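Local coordinates for single-stranded DNA-binding protein (Thermus aquaticus, PDB 2IHE), which binds single-stranded DNA and probably recruits partner proteins to it during DNA replication, recombination and repair, at residues Q130-G135 against G194-G199; R139-R144 against V153-A158; V176-E181 against V219-L224. All coordinates share one frame; numbering follows the deposited sequence.

Contact 1: residues Q130-G135 against G194-G199; sequences QVILMG and GLLVIG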
ATOM      1  N   GLN A 130       1.506   3.840  -6.607  1.00 28.04           N
ATOM      2  CA  GLN A 130       0.276   3.554  -5.883  1.00 31.09           C
ATOM      3  C   GLN A 130       0.043   4.554  -4.766  1.00 37.44           C
ATOM      4  O   GLN A 130       0.963   4.911  -4.035  1.00 28.89           O
ATOM      5  CB  GLN A 130       0.347   2.147  -5.305  1.00 30.22           C
ATOM      6  CG  GLN A 130      -0.903   1.711  -4.576  1.00 52.07           C
ATOM      7  CD  GLN A 130      -0.585   0.768  -3.424  1.00 66.81           C
ATOM      8  OE1 GLN A 130       0.295  -0.094  -3.544  1.00 75.57           O
ATOM      9  NE2 GLN A 130      -1.301   0.923  -2.300  1.00 58.13           N
ATOM     10  N   VAL A 131      -1.195   5.006  -4.641  1.00 26.47           N
ATOM     11  CA  VAL A 131      -1.566   5.955  -3.603  1.00 26.38           C
ATOM     12  C   VAL A 131      -2.841   5.473  -2.906  1.00 32.07           C
ATOM     13  O   VAL A 131      -3.731   4.925  -3.551  1.00 32.34           O
ATOM     14  CB  VAL A 131      -1.806   7.368  -4.208  1.00 37.28           C
ATOM     15  CG1 VAL A 131      -2.243   8.349  -3.135  1.00 41.54           C
ATOM     16  CG2 VAL A 131      -0.537   7.863  -4.866  1.00 35.82           C
ATOM     17  N   ILE A 132      -2.904   5.640  -1.584  1.00 30.85           N
ATOM     18  CA  ILE A 132      -4.092   5.278  -0.798  1.00 20.07           C
ATOM     19  C   ILE A 132      -4.397   6.416   0.193  1.00 34.48           C
ATOM     20  O   ILE A 132      -3.581   6.751   1.050  1.00 31.44           O
ATOM     21  CB  ILE A 132      -3.919   3.914  -0.058  1.00 22.97           C
ATOM     22  CG1 ILE A 132      -5.163   3.643   0.785  1.00 29.66           C
ATOM     23  CG2 ILE A 132      -2.660   3.901   0.780  1.00 38.85           C
ATOM     24  CD1 ILE A 132      -5.278   2.224   1.289  1.00 32.42           C
ATOM     25  N   LEU A 133      -5.565   7.032   0.039  1.00 26.70           N
ATOM     26  CA  LEU A 133      -5.976   8.152   0.884  1.00 30.51           C
ATOM     27  C   LEU A 133      -7.372   7.974   1.446  1.00 36.87           C
ATOM     28  O   LEU A 133      -8.184   7.235   0.904  1.00 25.96           O
ATOM     29  CB  LEU A 133      -6.005   9.452   0.083  1.00 22.51           C
ATOM     30  CG  LEU A 133      -4.778  10.057  -0.594  1.00 26.83           C
ATOM     31  CD1 LEU A 133      -5.270  11.196  -1.468  1.00 33.43           C
ATOM     32  CD2 LEU A 133      -3.756  10.551   0.419  1.00 27.60           C
ATOM     33  N   MET A 134      -7.644   8.686   2.532  1.00 35.21           N
ATOM     34  CA  MET A 134      -8.959   8.683   3.165  1.00 31.00           C
ATOM     35  C   MET A 134      -9.137  10.044   3.824  1.00 27.25           C
ATOM     36  O   MET A 134      -8.320  10.484   4.625  1.00 34.57           O
ATOM     37  CB  MET A 134      -9.096   7.546   4.187  1.00 26.23           C
ATOM     38  CG  MET A 134     -10.478   7.471   4.826  1.00 33.25           C
ATOM     39  SD  MET A 134     -10.900   5.815   5.411  1.00 47.80           S
ATOM     40  CE  MET A 134      -9.421   5.387   6.338  1.00 66.97           C
ATOM     41  N   GLY A 135     -10.197  10.728   3.431  1.00 26.09           N
ATOM     42  CA  GLY A 135     -10.462  12.035   3.971  1.00 23.20           C
ATOM     43  C   GLY A 135     -11.916  12.361   3.763  1.00 29.24           C
ATOM     44  O   GLY A 135     -12.752  11.459   3.662  1.00 25.66           O
ATOM     45  N   GLY A 194     -17.191  10.935   3.830  1.00 27.96           N
ATOM     46  CA  GLY A 194     -15.888  10.318   3.991  1.00 31.75           C
ATOM     47  C   GLY A 194     -15.608   9.542   2.721  1.00 37.73           C
ATOM     48  O   GLY A 194     -16.532   9.001   2.108  1.00 39.93           O
ATOM     49  N   LEU A 195     -14.348   9.480   2.309  1.00 30.35           N
ATOM     50  CA  LEU A 195     -14.025   8.763   1.089  1.00 31.91           C
ATOM     51  C   LEU A 195     -12.691   8.038   1.181  1.00 25.66           C
ATOM     52  O   LEU A 195     -11.714   8.604   1.666  1.00 29.64           O
ATOM     53  CB  LEU A 195     -14.008   9.744  -0.094  1.00 34.22           C
ATOM     54  CG  LEU A 195     -13.766   9.201  -1.513  1.00 41.50           C
ATOM     55  CD1 LEU A 195     -14.861   8.203  -1.870  1.00 41.80           C
ATOM     56  CD2 LEU A 195     -13.745  10.352  -2.520  1.00 34.14           C
ATOM     57  N   LEU A 196     -12.666   6.782   0.733  1.00 24.51           N
ATOM     58  CA  LEU A 196     -11.438   5.992   0.701  1.00 27.42           C
ATOM     59  C   LEU A 196     -11.020   5.964  -0.761  1.00 34.79           C
ATOM     60  O   LEU A 196     -11.806   5.572  -1.624  1.00 30.37           O
ATOM     61  CB  LEU A 196     -11.668   4.553   1.191  1.00 20.57           C
ATOM     62  CG  LEU A 196     -10.485   3.575   1.056  1.00 27.71           C
ATOM     63  CD1 LEU A 196      -9.316   4.026   1.928  1.00 33.29           C
ATOM     64  CD2 LEU A 196     -10.941   2.180   1.456  1.00 25.37           C
ATOM     65  N   VAL A 197      -9.789   6.387  -1.034  1.00 32.08           N
ATOM     66  CA  VAL A 197      -9.267   6.429  -2.397  1.00 28.66           C
ATOM     67  C   VAL A 197      -8.034   5.550  -2.616  1.00 39.30           C
ATOM     68  O   VAL A 197      -7.097   5.544  -1.817  1.00 30.68           O
ATOM     69  CB  VAL A 197      -8.890   7.888  -2.807  1.00 29.52           C
ATOM     70  CG1 VAL A 197      -8.433   7.922  -4.267  1.00 34.02           C
ATOM     71  CG2 VAL A 197     -10.071   8.833  -2.586  1.00 24.08           C
ATOM     72  N   ILE A 198      -8.051   4.791  -3.704  1.00 32.44           N
ATOM     73  CA  ILE A 198      -6.917   3.959  -4.069  1.00 26.16           C
ATOM     74  C   ILE A 198      -6.657   4.170  -5.565  1.00 36.35           C
ATOM     75  O   ILE A 198      -7.506   3.880  -6.409  1.00 25.50           O
ATOM     76  CB  ILE A 198      -7.174   2.476  -3.768  1.00 31.77           C
ATOM     77  CG1 ILE A 198      -7.466   2.299  -2.278  1.00 35.40           C
ATOM     78  CG2 ILE A 198      -5.948   1.651  -4.143  1.00 40.09           C
ATOM     79  CD1 ILE A 198      -7.593   0.855  -1.854  1.00 28.28           C
ATOM     80  N   GLY A 199      -5.491   4.726  -5.875  1.00 29.87           N
ATOM     81  CA  GLY A 199      -5.130   4.975  -7.259  1.00 35.18           C
ATOM     82  C   GLY A 199      -3.657   5.257  -7.512  1.00 34.71           C
ATOM     83  O   GLY A 199      -2.759   4.718  -6.865  1.00 28.98           O
TER
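Residues 130-135 and 194-199 run antiparallel as neighbouring strands, with axes 4.6 Å apart and N-to-C directions at 174°. Val-131 with Gly-199, Leu-133 with Val-197 and Gly-135 with Leu-195 are hydrogen-bonded pairs. Each has both of its N-H...O bonds, six in all. The bond from Val-197 N to Leu-133 O, at 2.7 Å, is almost straight. CA-H...O contacts fill in between, such as Met-134 CA on Leu-195 O at 3.1 Å.

Side chains alternate between the two faces. Ile-132, Met-134, Leu-196 and Ile-198 share one. Ile-132 and Ile-198 form a non-hydrogen-bonded pair, and the two isoleucines run next to each other with their ends level. Their CG1 atoms are 4.1 Å apart, and their CD1 atoms also touch. In Ile-132 CG1 is anti to the backbone N (chi1 177°), whereas in Ile-198 it is CG2 that takes this place and CG1 sits beside the N. Leu-196 reaches across with CD1, which meets Met-134 CB at 4.2 Å and also rests near Leu-133 O. Met-134 CG lies 3.6 Å from Leu-195 O.

Val-131, Leu-133, Leu-195 and Val-197 point to the other face. Leu-133 and Val-197 meet there CB to CB at 4.4 Å. Val-197 and Leu-195 go on to touch Leu-157, and Leu-133 touches Leu-174, so this face looks into the apolar interior. The first face is covered differently: Ile-132 packs on Phe-9 of the second subunit, and Ile-198 on Leu-128 of that subunit. Along its other edge, strand 128-145 pairs with strand 5-14. The regular antiparallel pairing, with one face turned to the interior, is that of neighbouring strands in the beta-barrel of an OB fold.

Contact 2: residues R139-R144 against V153-A158; sequences RDPDLR and VRLGLA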
ATOM      1  N   ARG A 139     -16.167  19.669  -1.142  1.00 40.07           N
ATOM      2  CA  ARG A 139     -17.256  20.244  -1.930  1.00 37.12           C
ATOM      3  C   ARG A 139     -18.002  19.111  -2.623  1.00 37.04           C
ATOM      4  O   ARG A 139     -17.546  17.966  -2.599  1.00 37.88           O
ATOM      5  CB  ARG A 139     -16.702  21.217  -2.972  1.00 35.29           C
ATOM      6  CG  ARG A 139     -15.718  20.598  -3.941  1.00 38.99           C
ATOM      7  CD  ARG A 139     -15.429  21.539  -5.093  1.00 45.46           C
ATOM      8  NE  ARG A 139     -14.699  20.870  -6.164  1.00 51.45           N
ATOM      9  CZ  ARG A 139     -13.400  20.597  -6.129  1.00 55.64           C
ATOM     10  NH1 ARG A 139     -12.676  20.942  -5.074  1.00 62.81           N
ATOM     11  NH2 ARG A 139     -12.826  19.977  -7.149  1.00 57.62           N
ATOM     12  N   ASP A 140     -19.145  19.422  -3.227  1.00 38.35           N
ATOM     13  CA  ASP A 140     -19.938  18.413  -3.927  1.00 44.07           C
ATOM     14  C   ASP A 140     -19.258  17.965  -5.210  1.00 33.98           C
ATOM     15  O   ASP A 140     -18.549  18.747  -5.851  1.00 37.25           O
ATOM     16  CB  ASP A 140     -21.315  18.952  -4.285  1.00 51.30           C
ATOM     17  CG  ASP A 140     -22.192  19.133  -3.081  1.00 57.78           C
ATOM     18  OD1 ASP A 140     -22.274  18.185  -2.270  1.00 62.33           O
ATOM     19  OD2 ASP A 140     -22.801  20.216  -2.949  1.00 64.43           O
ATOM     20  N   PRO A 141     -19.469  16.698  -5.609  1.00 32.04           N
ATOM     21  CA  PRO A 141     -18.849  16.194  -6.839  1.00 39.26           C
ATOM     22  C   PRO A 141     -19.207  17.026  -8.080  1.00 47.21           C
ATOM     23  O   PRO A 141     -20.240  17.706  -8.126  1.00 62.02           O
ATOM     24  CB  PRO A 141     -19.367  14.758  -6.919  1.00 32.55           C
ATOM     25  CG  PRO A 141     -19.471  14.377  -5.477  1.00 37.50           C
ATOM     26  CD  PRO A 141     -20.119  15.604  -4.864  1.00 33.65           C
ATOM     27  N   ASP A 142     -18.322  16.968  -9.071  1.00 48.51           N
ATOM     28  CA  ASP A 142     -18.481  17.670 -10.342  1.00 47.90           C
ATOM     29  C   ASP A 142     -18.409  16.610 -11.438  1.00 39.84           C
ATOM     30  O   ASP A 142     -17.317  16.198 -11.835  1.00 41.76           O
ATOM     31  CB  ASP A 142     -17.346  18.687 -10.518  1.00 54.71           C
ATOM     32  CG  ASP A 142     -17.219  19.181 -11.948  1.00 70.75           C
ATOM     33  OD1 ASP A 142     -18.191  19.768 -12.466  1.00 94.33           O
ATOM     34  OD2 ASP A 142     -16.143  18.983 -12.553  1.00 89.48           O
ATOM     35  N   LEU A 143     -19.567  16.148 -11.902  1.00 37.82           N
ATOM     36  CA  LEU A 143     -19.607  15.124 -12.944  1.00 38.31           C
ATOM     37  C   LEU A 143     -19.686  15.790 -14.302  1.00 43.57           C
ATOM     38  O   LEU A 143     -20.471  16.713 -14.499  1.00 52.04           O
ATOM     39  CB  LEU A 143     -20.823  14.208 -12.761  1.00 40.66           C
ATOM     40  CG  LEU A 143     -21.011  13.065 -13.772  1.00 47.60           C
ATOM     41  CD1 LEU A 143     -19.922  12.027 -13.576  1.00 40.66           C
ATOM     42  CD2 LEU A 143     -22.377  12.413 -13.589  1.00 36.07           C
ATOM     43  N   ARG A 144     -18.872  15.327 -15.237  1.00 44.94           N
ATOM     44  CA  ARG A 144     -18.875  15.881 -16.579  1.00 47.35           C
ATOM     45  C   ARG A 144     -18.781  14.723 -17.561  1.00 46.97           C
ATOM     46  O   ARG A 144     -18.514  13.589 -17.168  1.00 44.16           O
ATOM     47  CB  ARG A 144     -17.679  16.821 -16.770  1.00 56.38           C
ATOM     48  CG  ARG A 144     -17.612  18.006 -15.806  1.00 62.25           C
ATOM     49  CD  ARG A 144     -18.747  18.990 -16.022  1.00 77.46           C
ATOM     50  NE  ARG A 144     -19.493  19.219 -14.786  1.00 87.19           N
ATOM     51  CZ  ARG A 144     -20.642  19.882 -14.708  1.00 86.46           C
ATOM     52  NH1 ARG A 144     -21.191  20.397 -15.802  1.00 92.09           N
ATOM     53  NH2 ARG A 144     -21.255  20.013 -13.539  1.00 76.61           N
ATOM     54  N   VAL A 153     -15.391  12.609 -13.231  1.00 44.29           N
ATOM     55  CA  VAL A 153     -15.670  13.420 -12.056  1.00 33.54           C
ATOM     56  C   VAL A 153     -14.384  13.943 -11.396  1.00 29.24           C
ATOM     57  O   VAL A 153     -13.349  13.270 -11.394  1.00 33.33           O
ATOM     58  CB  VAL A 153     -16.505  12.592 -11.015  1.00 36.47           C
ATOM     59  CG1 VAL A 153     -15.645  11.486 -10.400  1.00 43.95           C
ATOM     60  CG2 VAL A 153     -17.079  13.503  -9.938  1.00 36.76           C
ATOM     61  N   ARG A 154     -14.461  15.165 -10.872  1.00 31.23           N
ATOM     62  CA  ARG A 154     -13.354  15.805 -10.155  1.00 41.74           C
ATOM     63  C   ARG A 154     -13.827  15.978  -8.716  1.00 45.14           C
ATOM     64  O   ARG A 154     -14.916  16.494  -8.472  1.00 48.09           O
ATOM     65  CB  ARG A 154     -13.015  17.173 -10.758  1.00 50.03           C
ATOM     66  CG  ARG A 154     -11.993  17.140 -11.888  1.00 62.00           C
ATOM     67  CD  ARG A 154     -10.653  16.583 -11.408  1.00 78.44           C
ATOM     68  NE  ARG A 154      -9.648  16.516 -12.472  1.00 88.30           N
ATOM     69  CZ  ARG A 154      -8.958  17.558 -12.931  1.00 92.71           C
ATOM     70  NH1 ARG A 154      -9.154  18.769 -12.420  1.00 95.40           N
ATOM     71  NH2 ARG A 154      -8.071  17.389 -13.905  1.00 96.30           N
ATOM     72  N   LEU A 155     -13.009  15.538  -7.771  1.00 41.55           N
ATOM     73  CA  LEU A 155     -13.363  15.609  -6.358  1.00 38.00           C
ATOM     74  C   LEU A 155     -12.305  16.339  -5.551  1.00 35.67           C
ATOM     75  O   LEU A 155     -11.117  16.205  -5.827  1.00 42.03           O
ATOM     76  CB  LEU A 155     -13.510  14.192  -5.790  1.00 38.24           C
ATOM     77  CG  LEU A 155     -14.469  13.226  -6.483  1.00 43.85           C
ATOM     78  CD1 LEU A 155     -14.147  11.810  -6.066  1.00 33.80           C
ATOM     79  CD2 LEU A 155     -15.904  13.595  -6.134  1.00 47.07           C
ATOM     80  N   GLY A 156     -12.746  17.106  -4.557  1.00 34.15           N
ATOM     81  CA  GLY A 156     -11.824  17.813  -3.684  1.00 28.42           C
ATOM     82  C   GLY A 156     -11.823  17.075  -2.356  1.00 35.89           C
ATOM     83  O   GLY A 156     -12.878  16.893  -1.754  1.00 32.45           O
ATOM     84  N   LEU A 157     -10.651  16.646  -1.892  1.00 28.08           N
ATOM     85  CA  LEU A 157     -10.554  15.889  -0.644  1.00 29.50           C
ATOM     86  C   LEU A 157      -9.637  16.542   0.401  1.00 40.52           C
ATOM     87  O   LEU A 157      -8.554  17.028   0.072  1.00 31.62           O
ATOM     88  CB  LEU A 157     -10.053  14.472  -0.953  1.00 32.00           C
ATOM     89  CG  LEU A 157     -10.287  13.349   0.062  1.00 40.86           C
ATOM     90  CD1 LEU A 157     -11.750  12.959   0.027  1.00 32.10           C
ATOM     91  CD2 LEU A 157      -9.419  12.140  -0.268  1.00 35.62           C
ATOM     92  N   ALA A 158     -10.086  16.546   1.660  1.00 32.48           N
ATOM     93  CA  ALA A 158      -9.327  17.118   2.776  1.00 30.74           C
ATOM     94  C   ALA A 158      -8.824  15.971   3.640  1.00 30.19           C
ATOM     95  O   ALA A 158      -9.621  15.182   4.140  1.00 39.60           O
ATOM     96  CB  ALA A 158     -10.215  18.042   3.595  1.00 34.66           C
TER
HETATM   97  O   HOH W   1     -15.632  16.866  -4.493  1.00 40.39           O
HETATM   98  O   HOH W   2     -15.721  18.677  -7.033  1.00 66.52           O
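Strand 142-144 runs antiparallel to strand 153-158, axes 4.9 Å apart at 167°, while 139-141 bows away from it. Asp-142 and Arg-154 are a hydrogen-bonded pair. The bond from Arg-154 N to Asp-142 O is 3.2 Å, and the return bond from Asp-142 N to Arg-154 O is weak. Beyond this pair, water takes over. One water links Arg-139 O to Gly-156 N, and another donates to both Asp-140 O and Arg-154 O.

Pro-141 packs its ring on Leu-155, with CG and CB each 3.7 Å from CD2. Its CB also touches Val-153 CG2. Val-153 CG2, anti to the backbone N, lies 3.3 Å from Asp-142 O. Arg-139 stretches out from CG to NE and lays one guanidinium face over Gly-156, whose N is 3.6 Å above the plane. Arg-139 NH1 comes 3.5 Å from Gly-156 CA, and its NH2 forms a salt bridge with Glu-175. Asp-142 and Arg-154 are neighbours, but their charges part: Asp-142 OD1 makes a salt bridge with Arg-144 NE, though its hydrogen bond is weak, and Arg-154 NE bonds to Gln-177. This is a beta hairpin whose first strand departs from direct pairing at 139-141, where waters bridge the backbones.

Contact 3: residues V176-E181 against V219-L224; sequences VQAWRE and VEALRL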
ATOM      1  N   VAL A 176      -8.789  14.672  -6.800  1.00 27.48           N
ATOM      2  CA  VAL A 176      -8.944  13.296  -7.254  1.00 31.24           C
ATOM      3  C   VAL A 176      -9.857  13.264  -8.477  1.00 33.16           C
ATOM      4  O   VAL A 176     -10.776  14.069  -8.600  1.00 35.77           O
ATOM      5  CB  VAL A 176      -9.557  12.404  -6.153  1.00 34.49           C
ATOM      6  CG1 VAL A 176      -9.525  10.953  -6.589  1.00 25.38           C
ATOM      7  CG2 VAL A 176      -8.800  12.582  -4.852  1.00 34.01           C
ATOM      8  N   GLN A 177      -9.586  12.343  -9.392  1.00 32.29           N
ATOM      9  CA  GLN A 177     -10.399  12.207 -10.591  1.00 28.50           C
ATOM     10  C   GLN A 177     -10.699  10.745 -10.878  1.00 31.10           C
ATOM     11  O   GLN A 177      -9.836   9.892 -10.734  1.00 31.03           O
ATOM     12  CB  GLN A 177      -9.685  12.821 -11.791  1.00 32.88           C
ATOM     13  CG  GLN A 177     -10.452  12.638 -13.089  1.00 49.73           C
ATOM     14  CD  GLN A 177      -9.741  13.249 -14.275  1.00 55.51           C
ATOM     15  OE1 GLN A 177      -9.662  14.473 -14.406  1.00 58.08           O
ATOM     16  NE2 GLN A 177      -9.207  12.397 -15.146  1.00 54.76           N
ATOM     17  N   ALA A 178     -11.931  10.465 -11.286  1.00 33.10           N
ATOM     18  CA  ALA A 178     -12.350   9.103 -11.594  1.00 27.49           C
ATOM     19  C   ALA A 178     -13.166   9.089 -12.891  1.00 35.52           C
ATOM     20  O   ALA A 178     -13.811  10.075 -13.246  1.00 31.84           O
ATOM     21  CB  ALA A 178     -13.169   8.536 -10.445  1.00 23.01           C
ATOM     22  N   TRP A 179     -13.140   7.956 -13.587  1.00 36.41           N
ATOM     23  CA  TRP A 179     -13.831   7.818 -14.865  1.00 37.97           C
ATOM     24  C   TRP A 179     -14.901   6.738 -14.932  1.00 35.25           C
ATOM     25  O   TRP A 179     -14.963   5.838 -14.090  1.00 31.86           O
ATOM     26  CB  TRP A 179     -12.820   7.524 -15.983  1.00 38.15           C
ATOM     27  CG  TRP A 179     -11.758   8.553 -16.168  1.00 37.38           C
ATOM     28  CD1 TRP A 179     -10.649   8.753 -15.388  1.00 39.33           C
ATOM     29  CD2 TRP A 179     -11.710   9.545 -17.195  1.00 45.95           C
ATOM     30  NE1 TRP A 179      -9.915   9.814 -15.868  1.00 45.48           N
ATOM     31  CE2 TRP A 179     -10.545  10.318 -16.979  1.00 49.46           C
ATOM     32  CE3 TRP A 179     -12.541   9.860 -18.280  1.00 44.55           C
ATOM     33  CZ2 TRP A 179     -10.192  11.388 -17.811  1.00 51.58           C
ATOM     34  CZ3 TRP A 179     -12.191  10.922 -19.105  1.00 45.64           C
ATOM     35  CH2 TRP A 179     -11.026  11.673 -18.866  1.00 45.33           C
ATOM     36  N   ARG A 180     -15.734   6.851 -15.967  1.00 42.62           N
ATOM     37  CA  ARG A 180     -16.793   5.897 -16.254  1.00 31.51           C
ATOM     38  C   ARG A 180     -17.658   5.523 -15.057  1.00 27.34           C
ATOM     39  O   ARG A 180     -18.213   6.385 -14.369  1.00 44.26           O
ATOM     40  CB  ARG A 180     -16.168   4.633 -16.842  1.00 40.66           C
ATOM     41  CG  ARG A 180     -15.072   4.917 -17.874  1.00 52.10           C
ATOM     42  CD  ARG A 180     -14.387   3.637 -18.365  1.00 60.15           C
ATOM     43  NE  ARG A 180     -13.452   3.895 -19.462  1.00 71.03           N
ATOM     44  CZ  ARG A 180     -12.284   4.523 -19.333  1.00 80.96           C
ATOM     45  NH1 ARG A 180     -11.884   4.964 -18.147  1.00101.53           N
ATOM     46  NH2 ARG A 180     -11.512   4.714 -20.397  1.00 70.88           N
ATOM     47  N   GLU A 181     -17.772   4.220 -14.832  1.00 32.11           N
ATOM     48  CA  GLU A 181     -18.562   3.676 -13.740  1.00 40.35           C
ATOM     49  C   GLU A 181     -18.266   4.342 -12.401  1.00 46.63           C
ATOM     50  O   GLU A 181     -19.193   4.719 -11.694  1.00 43.75           O
ATOM     51  CB  GLU A 181     -18.314   2.179 -13.642  1.00 53.03           C
ATOM     52  CG  GLU A 181     -16.851   1.826 -13.452  1.00 79.11           C
ATOM     53  CD  GLU A 181     -16.391   0.727 -14.387  1.00 96.67           C
ATOM     54  OE1 GLU A 181     -15.253   0.239 -14.211  1.00105.52           O
ATOM     55  OE2 GLU A 181     -17.166   0.357 -15.299  1.00112.53           O
ATOM     56  N   VAL A 219      -4.517  12.900  -8.089  1.00 26.33           N
ATOM     57  CA  VAL A 219      -4.651  11.449  -7.992  1.00 28.67           C
ATOM     58  C   VAL A 219      -5.684  10.875  -8.968  1.00 38.31           C
ATOM     59  O   VAL A 219      -6.793  11.395  -9.086  1.00 41.91           O
ATOM     60  CB  VAL A 219      -5.052  11.016  -6.544  1.00 31.22           C
ATOM     61  CG1 VAL A 219      -5.182   9.506  -6.474  1.00 27.94           C
ATOM     62  CG2 VAL A 219      -4.021  11.494  -5.534  1.00 30.48           C
ATOM     63  N   GLU A 220      -5.308   9.810  -9.675  1.00 31.61           N
ATOM     64  CA  GLU A 220      -6.226   9.145 -10.604  1.00 35.99           C
ATOM     65  C   GLU A 220      -6.735   7.899  -9.879  1.00 30.88           C
ATOM     66  O   GLU A 220      -6.019   6.905  -9.762  1.00 28.82           O
ATOM     67  CB  GLU A 220      -5.510   8.731 -11.890  1.00 38.86           C
ATOM     68  CG  GLU A 220      -6.465   8.392 -13.029  1.00 47.92           C
ATOM     69  CD  GLU A 220      -6.848   9.606 -13.881  1.00 56.59           C
ATOM     70  OE1 GLU A 220      -6.923  10.732 -13.349  1.00 58.22           O
ATOM     71  OE2 GLU A 220      -7.080   9.428 -15.094  1.00 78.80           O
ATOM     72  N   ALA A 221      -7.972   7.972  -9.393  1.00 35.61           N
ATOM     73  CA  ALA A 221      -8.600   6.891  -8.643  1.00 26.66           C
ATOM     74  C   ALA A 221      -8.860   5.646  -9.464  1.00 38.88           C
ATOM     75  O   ALA A 221      -9.462   5.713 -10.537  1.00 38.20           O
ATOM     76  CB  ALA A 221      -9.904   7.376  -8.030  1.00 25.86           C
ATOM     77  N   LEU A 222      -8.392   4.512  -8.945  1.00 31.59           N
ATOM     78  CA  LEU A 222      -8.579   3.216  -9.579  1.00 31.07           C
ATOM     79  C   LEU A 222      -9.666   2.513  -8.774  1.00 37.88           C
ATOM     80  O   LEU A 222     -10.332   1.590  -9.248  1.00 33.54           O
ATOM     81  CB  LEU A 222      -7.277   2.422  -9.541  1.00 29.08           C
ATOM     82  CG  LEU A 222      -6.105   3.075 -10.273  1.00 43.01           C
ATOM     83  CD1 LEU A 222      -4.804   2.449  -9.836  1.00 46.24           C
ATOM     84  CD2 LEU A 222      -6.303   2.929 -11.762  1.00 67.51           C
ATOM     85  N   ARG A 223      -9.853   2.971  -7.542  1.00 27.56           N
ATOM     86  CA  ARG A 223     -10.876   2.393  -6.681  1.00 31.19           C
ATOM     87  C   ARG A 223     -11.407   3.414  -5.666  1.00 36.73           C
ATOM     88  O   ARG A 223     -10.649   4.248  -5.171  1.00 31.15           O
ATOM     89  CB  ARG A 223     -10.304   1.171  -5.974  1.00 40.75           C
ATOM     90  CG  ARG A 223     -11.327   0.454  -5.183  1.00 51.70           C
ATOM     91  CD  ARG A 223     -11.036  -1.014  -5.143  1.00 53.35           C
ATOM     92  NE  ARG A 223     -12.032  -1.706  -4.332  1.00 43.45           N
ATOM     93  CZ  ARG A 223     -11.967  -2.998  -4.030  1.00 54.91           C
ATOM     94  NH1 ARG A 223     -10.945  -3.735  -4.477  1.00 37.81           N
ATOM     95  NH2 ARG A 223     -12.922  -3.551  -3.288  1.00 70.68           N
ATOM     96  N   LEU A 224     -12.712   3.367  -5.391  1.00 33.19           N
ATOM     97  CA  LEU A 224     -13.349   4.283  -4.437  1.00 31.74           C
ATOM     98  C   LEU A 224     -14.381   3.580  -3.546  1.00 37.44           C
ATOM     99  O   LEU A 224     -15.142   2.726  -4.009  1.00 37.07           O
ATOM    100  CB  LEU A 224     -14.020   5.460  -5.167  1.00 31.89           C
ATOM    101  CG  LEU A 224     -13.190   6.484  -5.958  1.00 34.69           C
ATOM    102  CD1 LEU A 224     -14.120   7.544  -6.523  1.00 28.16           C
ATOM    103  CD2 LEU A 224     -12.155   7.127  -5.071  1.00 29.40           C
TER
HETATM  104  O   HOH W   3     -11.254   5.823 -12.467  1.00 39.30           O
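Glu-220 reaches across to Trp-179 and Gln-177 from the neighbouring strand. Its CG lies anti to the backbone N, and a turn about CB-CG (chi2 89°) swings the carboxylate toward strand 176-179. Glu-220 CD lies 3.7 Å from Trp-179 NE1, at the edge of the indole. Glu-220 OE2 accepts a hydrogen bond from Trp-179 NE1 at 3.0 Å. The bond is bent, 137° at the hydrogen, and NE1 meets OE2 from above the carboxylate plane. OE1 turns to the other side chain. Glu-220 OE1 sits 3.8 Å from Gln-177 CB and 3.3 Å from its NE2, but the angle at NE2 is too poor for a hydrogen bond. The salt bridge of OE1 is with Arg-218.

Gln-177 runs beside Glu-220 on the same face of the sheet. Its chain is extended, and its OE1 accepts from Arg-154.

Beneath these polar groups the backbones run parallel, with axes at 32°. Gln-177 N donates to Val-219 O, and Ala-221 N donates to Gln-177 O, both at 3.0 Å. A water then joins Trp-179 N to Ala-221 O as the strands part. Val-176 and Val-219 point to the other face. Val-176 CG1 meets Ala-221 CB at 3.9 Å. Past Ala-221 the strand changes direction, and Leu-222 and Arg-223 form a classic beta bulge against Ile-198. Beyond that bend Leu-224 CD1 touches Ala-178 CB.

The carboxylate thus has an indole N-H on one oxygen and an arginine on the other. Together they should fix its rotation and probably favour its ionised form.

In the fold
All three contacts belong to the second SSB domain, 128-228, and to one curled sheet. Contact 1 lies about 14 Å from contact 2 and about 10 Å from contact 3, centre to centre; contacts 2 and 3 are about 11 Å apart. Contacts 1 and 2 share strand 128-145. Along the chain, contact 2 falls between the two segments of contact 1 and closes before contact 3 begins, while the segments of contacts 1 and 3 alternate. Strand 151-159 pairs with 172-179, and 194-203 with 217-225, so the three contacts complete a closed circuit of five strands. This is the barrel of the OB fold, and each chain carries two such SSB domains.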